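Local coordinates for protein transmembrane oligosaccharyl transferase (Archaeoglobus fulgidus, PDB 3WAJ) that belongs to the STT3 family of membrane-embedded oligosaccharyl transferases, with a GT-C type transmembrane region that holds a zinc ion, at residues Leu109-Gly117 with Arg154-Trp165. Sequence-based numbering, arbitrary orientation.
Sequences LAFIPAIGG and RSILGFNDHHIW. With ZN (zinc ion), chain B; SO4 (sulfate ion), chain C.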
loop_
_atom_site.group_PDB
_atom_site.type_symbol
_atom_site.label_atom_id
_atom_site.label_comp_id
_atom_site.label_asym_id
_atom_site.label_seq_id
_atom_site.Cartn_x
_atom_site.Cartn_y
_atom_site.Cartn_z
ATOM N N LEU A 109 -5.910 -13.984 11.330
ATOM C CA LEU A 109 -6.147 -12.910 10.368
ATOM C C LEU A 109 -5.745 -13.312 8.955
ATOM O O LEU A 109 -6.393 -12.906 7.998
ATOM C CB LEU A 109 -5.411 -11.632 10.770
ATOM C CG LEU A 109 -5.792 -11.112 12.143
ATOM C CD1 LEU A 109 -5.132 -9.755 12.392
ATOM C CD2 LEU A 109 -7.322 -11.022 12.287
ATOM N N ALA A 110 -4.692 -14.119 8.830
ATOM C CA ALA A 110 -4.207 -14.573 7.514
ATOM C C ALA A 110 -5.274 -15.296 6.698
ATOM O O ALA A 110 -5.320 -15.172 5.474
ATOM C CB ALA A 110 -2.965 -15.458 7.667
ATOM N N PHE A 111 -6.121 -16.066 7.375
ATOM C CA PHE A 111 -7.147 -16.849 6.688
ATOM C C PHE A 111 -8.333 -16.028 6.219
ATOM O O PHE A 111 -9.026 -16.414 5.287
ATOM C CB PHE A 111 -7.638 -17.983 7.576
ATOM C CG PHE A 111 -6.653 -19.083 7.715
ATOM C CD1 PHE A 111 -6.501 -20.018 6.706
ATOM C CD2 PHE A 111 -5.849 -19.174 8.844
ATOM C CE1 PHE A 111 -5.568 -21.040 6.831
ATOM C CE2 PHE A 111 -4.911 -20.197 8.978
ATOM C CZ PHE A 111 -4.770 -21.127 7.973
ATOM N N ILE A 112 -8.567 -14.900 6.877
ATOM C CA ILE A 112 -9.745 -14.089 6.609
ATOM C C ILE A 112 -9.940 -13.650 5.142
ATOM O O ILE A 112 -11.054 -13.750 4.622
ATOM C CB ILE A 112 -9.831 -12.900 7.592
ATOM C CG1 ILE A 112 -10.207 -13.440 8.971
ATOM C CG2 ILE A 112 -10.848 -11.831 7.118
ATOM C CD1 ILE A 112 -10.163 -12.417 10.086
ATOM N N PRO A 113 -8.879 -13.157 4.473
ATOM C CA PRO A 113 -9.125 -12.760 3.078
ATOM C C PRO A 113 -9.317 -13.965 2.166
ATOM O O PRO A 113 -10.072 -13.892 1.188
ATOM C CB PRO A 113 -7.848 -11.993 2.696
ATOM C CG PRO A 113 -6.791 -12.499 3.661
ATOM C CD PRO A 113 -7.534 -12.755 4.940
ATOM N N ALA A 114 -8.631 -15.060 2.471
ATOM C CA ALA A 114 -8.828 -16.302 1.708
ATOM C C ALA A 114 -10.272 -16.770 1.825
ATOM O O ALA A 114 -10.898 -17.119 0.833
ATOM C CB ALA A 114 -7.873 -17.392 2.178
ATOM N N ILE A 115 -10.790 -16.803 3.046
ATOM C CA ILE A 115 -12.161 -17.244 3.267
ATOM C C ILE A 115 -13.117 -16.309 2.528
ATOM O O ILE A 115 -14.057 -16.759 1.871
ATOM C CB ILE A 115 -12.512 -17.285 4.764
ATOM C CG1 ILE A 115 -11.723 -18.388 5.467
ATOM C CG2 ILE A 115 -14.006 -17.491 4.960
ATOM C CD1 ILE A 115 -11.694 -18.234 6.988
ATOM N N GLY A 116 -12.855 -15.008 2.626
ATOM C CA GLY A 116 -13.663 -14.007 1.947
ATOM C C GLY A 116 -13.682 -14.216 0.442
ATOM O O GLY A 116 -14.729 -14.109 -0.198
ATOM N N GLY A 117 -12.521 -14.523 -0.128
ATOM C CA GLY A 117 -12.431 -14.785 -1.553
ATOM C C GLY A 117 -13.067 -16.093 -2.006
ATOM O O GLY A 117 -13.526 -16.215 -3.147
ATOM N N ARG A 154 -5.192 -9.867 -3.684
ATOM C CA ARG A 154 -5.720 -9.281 -2.453
ATOM C C ARG A 154 -6.744 -10.162 -1.735
ATOM O O ARG A 154 -7.495 -9.697 -0.881
ATOM C CB ARG A 154 -6.307 -7.911 -2.777
ATOM C CG ARG A 154 -5.206 -6.936 -3.101
ATOM C CD ARG A 154 -5.687 -5.643 -3.606
ATOM N NE ARG A 154 -4.523 -4.856 -3.996
ATOM C CZ ARG A 154 -4.556 -3.585 -4.387
ATOM N NH1 ARG A 154 -5.712 -2.933 -4.451
ATOM N NH2 ARG A 154 -3.425 -2.971 -4.712
ATOM N N SER A 155 -6.729 -11.450 -2.063
ATOM C CA SER A 155 -7.760 -12.382 -1.629
ATOM C C SER A 155 -7.088 -13.688 -1.220
ATOM O O SER A 155 -7.722 -14.710 -0.951
ATOM C CB SER A 155 -8.708 -12.615 -2.795
ATOM O OG SER A 155 -9.906 -13.194 -2.362
ATOM N N ILE A 156 -5.769 -13.615 -1.187
ATOM C CA ILE A 156 -4.884 -14.725 -0.883
ATOM C C ILE A 156 -4.644 -14.804 0.635
ATOM O O ILE A 156 -4.852 -13.815 1.353
ATOM C CB ILE A 156 -3.552 -14.502 -1.657
ATOM C CG1 ILE A 156 -3.301 -15.634 -2.625
ATOM C CG2 ILE A 156 -2.368 -14.274 -0.751
ATOM C CD1 ILE A 156 -4.370 -15.724 -3.649
ATOM N N LEU A 157 -4.236 -15.979 1.117
ATOM C CA LEU A 157 -3.790 -16.164 2.503
ATOM C C LEU A 157 -2.881 -15.008 2.934
ATOM O O LEU A 157 -1.911 -14.674 2.239
ATOM C CB LEU A 157 -2.984 -17.463 2.608
ATOM C CG LEU A 157 -3.028 -18.448 3.778
ATOM C CD1 LEU A 157 -1.628 -18.961 4.001
ATOM C CD2 LEU A 157 -3.618 -17.880 5.057
ATOM N N GLY A 158 -3.184 -14.388 4.071
ATOM C CA GLY A 158 -2.292 -13.372 4.605
ATOM C C GLY A 158 -2.522 -11.944 4.129
ATOM O O GLY A 158 -2.078 -11.011 4.800
ATOM N N PHE A 159 -3.194 -11.741 2.992
ATOM C CA PHE A 159 -3.445 -10.369 2.566
ATOM C C PHE A 159 -4.725 -9.808 3.165
ATOM O O PHE A 159 -5.680 -9.475 2.452
ATOM C CB PHE A 159 -3.439 -10.183 1.047
ATOM C CG PHE A 159 -3.018 -8.800 0.645
ATOM C CD1 PHE A 159 -1.677 -8.518 0.409
ATOM C CD2 PHE A 159 -3.941 -7.761 0.603
ATOM C CE1 PHE A 159 -1.265 -7.231 0.086
ATOM C CE2 PHE A 159 -3.547 -6.454 0.274
ATOM C CZ PHE A 159 -2.208 -6.186 0.022
ATOM N N ASN A 160 -4.723 -9.683 4.485
ATOM C CA ASN A 160 -5.917 -9.305 5.216
ATOM C C ASN A 160 -6.231 -7.819 5.078
ATOM O O ASN A 160 -5.936 -7.024 5.974
ATOM C CB ASN A 160 -5.778 -9.683 6.689
ATOM C CG ASN A 160 -7.037 -9.430 7.449
ATOM O OD1 ASN A 160 -8.134 -9.661 6.934
ATOM N ND2 ASN A 160 -6.905 -8.910 8.659
ATOM N N ASP A 161 -6.828 -7.458 3.945
ATOM C CA ASP A 161 -7.134 -6.076 3.614
ATOM C C ASP A 161 -8.615 -6.044 3.209
ATOM O O ASP A 161 -9.241 -7.102 3.056
ATOM C CB ASP A 161 -6.213 -5.588 2.481
ATOM C CG ASP A 161 -6.083 -4.080 2.429
ATOM O OD1 ASP A 161 -6.924 -3.359 3.018
ATOM O OD2 ASP A 161 -5.128 -3.607 1.786
ATOM N N HIS A 162 -9.179 -4.850 3.048
ATOM C CA HIS A 162 -10.614 -4.736 2.839
ATOM C C HIS A 162 -11.045 -4.829 1.365
ATOM O O HIS A 162 -12.241 -4.777 1.065
ATOM C CB HIS A 162 -11.142 -3.442 3.475
ATOM C CG HIS A 162 -10.488 -2.199 2.952
ATOM N ND1 HIS A 162 -9.861 -1.284 3.776
ATOM C CD2 HIS A 162 -10.366 -1.714 1.691
ATOM C CE1 HIS A 162 -9.380 -0.289 3.042
ATOM N NE2 HIS A 162 -9.675 -0.530 1.775
ATOM N N HIS A 163 -10.090 -4.962 0.446
ATOM C CA HIS A 163 -10.439 -4.926 -0.985
ATOM C C HIS A 163 -11.284 -6.137 -1.407
ATOM O O HIS A 163 -12.163 -6.021 -2.263
ATOM C CB HIS A 163 -9.197 -4.759 -1.891
ATOM C CG HIS A 163 -8.312 -3.624 -1.503
ATOM N ND1 HIS A 163 -8.684 -2.295 -1.656
ATOM C CD2 HIS A 163 -7.066 -3.588 -0.953
ATOM C CE1 HIS A 163 -7.715 -1.511 -1.211
ATOM N NE2 HIS A 163 -6.720 -2.280 -0.794
ATOM N N ILE A 164 -11.025 -7.305 -0.824
ATOM C CA ILE A 164 -11.879 -8.449 -1.129
ATOM C C ILE A 164 -13.296 -8.155 -0.654
ATOM O O ILE A 164 -14.261 -8.522 -1.316
ATOM C CB ILE A 164 -11.348 -9.802 -0.557
ATOM C CG1 ILE A 164 -12.316 -10.946 -0.900
ATOM C CG2 ILE A 164 -11.130 -9.731 0.946
ATOM C CD1 ILE A 164 -12.408 -11.251 -2.390
ATOM N N TRP A 165 -13.421 -7.436 0.460
ATOM C CA TRP A 165 -14.737 -7.184 1.039
ATOM C C TRP A 165 -15.511 -6.082 0.340
ATOM O O TRP A 165 -16.746 -6.064 0.380
ATOM C CB TRP A 165 -14.619 -6.920 2.538
ATOM C CG TRP A 165 -14.009 -8.101 3.244
ATOM C CD1 TRP A 165 -12.744 -8.196 3.756
ATOM C CD2 TRP A 165 -14.638 -9.363 3.489
ATOM N NE1 TRP A 165 -12.555 -9.435 4.317
ATOM C CE2 TRP A 165 -13.703 -10.172 4.169
ATOM C CE3 TRP A 165 -15.903 -9.885 3.208
ATOM C CZ2 TRP A 165 -13.995 -11.487 4.568
ATOM C CZ3 TRP A 165 -16.193 -11.184 3.602
ATOM C CH2 TRP A 165 -15.242 -11.972 4.277
HETATM ZN ZN ZN B . -5.068 -1.808 0.516
HETATM S S SO4 C . -7.837 2.371 0.536
HETATM O O1 SO4 C . -7.055 1.932 1.700
HETATM O O2 SO4 C . -8.122 3.800 0.692
HETATM O O3 SO4 C . -7.047 2.136 -0.674
HETATM O O4 SO4 C . -9.108 1.647 0.412
HETATM O O HOH W 1 -6.290 -1.039 2.271
HETATM O O HOH W 2 -4.811 0.374 -0.704
HETATM O O HOH W 3 -2.934 -1.941 0.154
#
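N160 turns its CG away from its own backbone N (chi1 -175°), laying the amide alongside helix 102-118, where OD1 meets I112 CG2 at 3.5 Å and CB leans on L109 O. In I164 the CG1 branch likewise extends opposite the backbone N, carrying CD1 to within 3.6 Å of G117 CA. Between these two contacts the ring of P113 presses into the loop: its CG lies 3.3 Å from I156 O, and its CB equally close to F159 O.

The arrangement illustrates how a helix kinked at a proline can lend a carbonyl to a neighbouring loop. P113 has no N-H for L109 O, and at the kink A114 N stands 4.5 Å from A110 O, which accepts from G158 N at 2.7 Å. That bond is nearly straight (172° at the hydrogen). G158 belongs to a type II beta turn spanning I156-F159, whose third position it fills with positive phi. Just before it, L157 puts CD2 over one face of the F111 ring, 4.1 Å from the centroid, a CH-pi contact displaced toward the rim; the same methyl packs on A110 CB.

Within the STT3 transmembrane region the loop then runs through two successive inverse gamma turns, centred on F159 and N160, into the zinc site. D161 OD2 and H163 NE2 bind the metal with three waters, and D47 of helix 47-60 completes the set of protein ligands. H162 donates from NE2 to a sulfate ion, while its ND1 is hydrogen-bonded to Y51.

Helix 163-181, which starts at the ligand H163, packs against helix 102-118 through I164 and W165. The W165 indole comes in obliquely, with CH2 3.5 Å from G116 CA; G116 and G117, lacking side chains, let W165, I164 and the S155 hydroxyl approach the helix backbone closely.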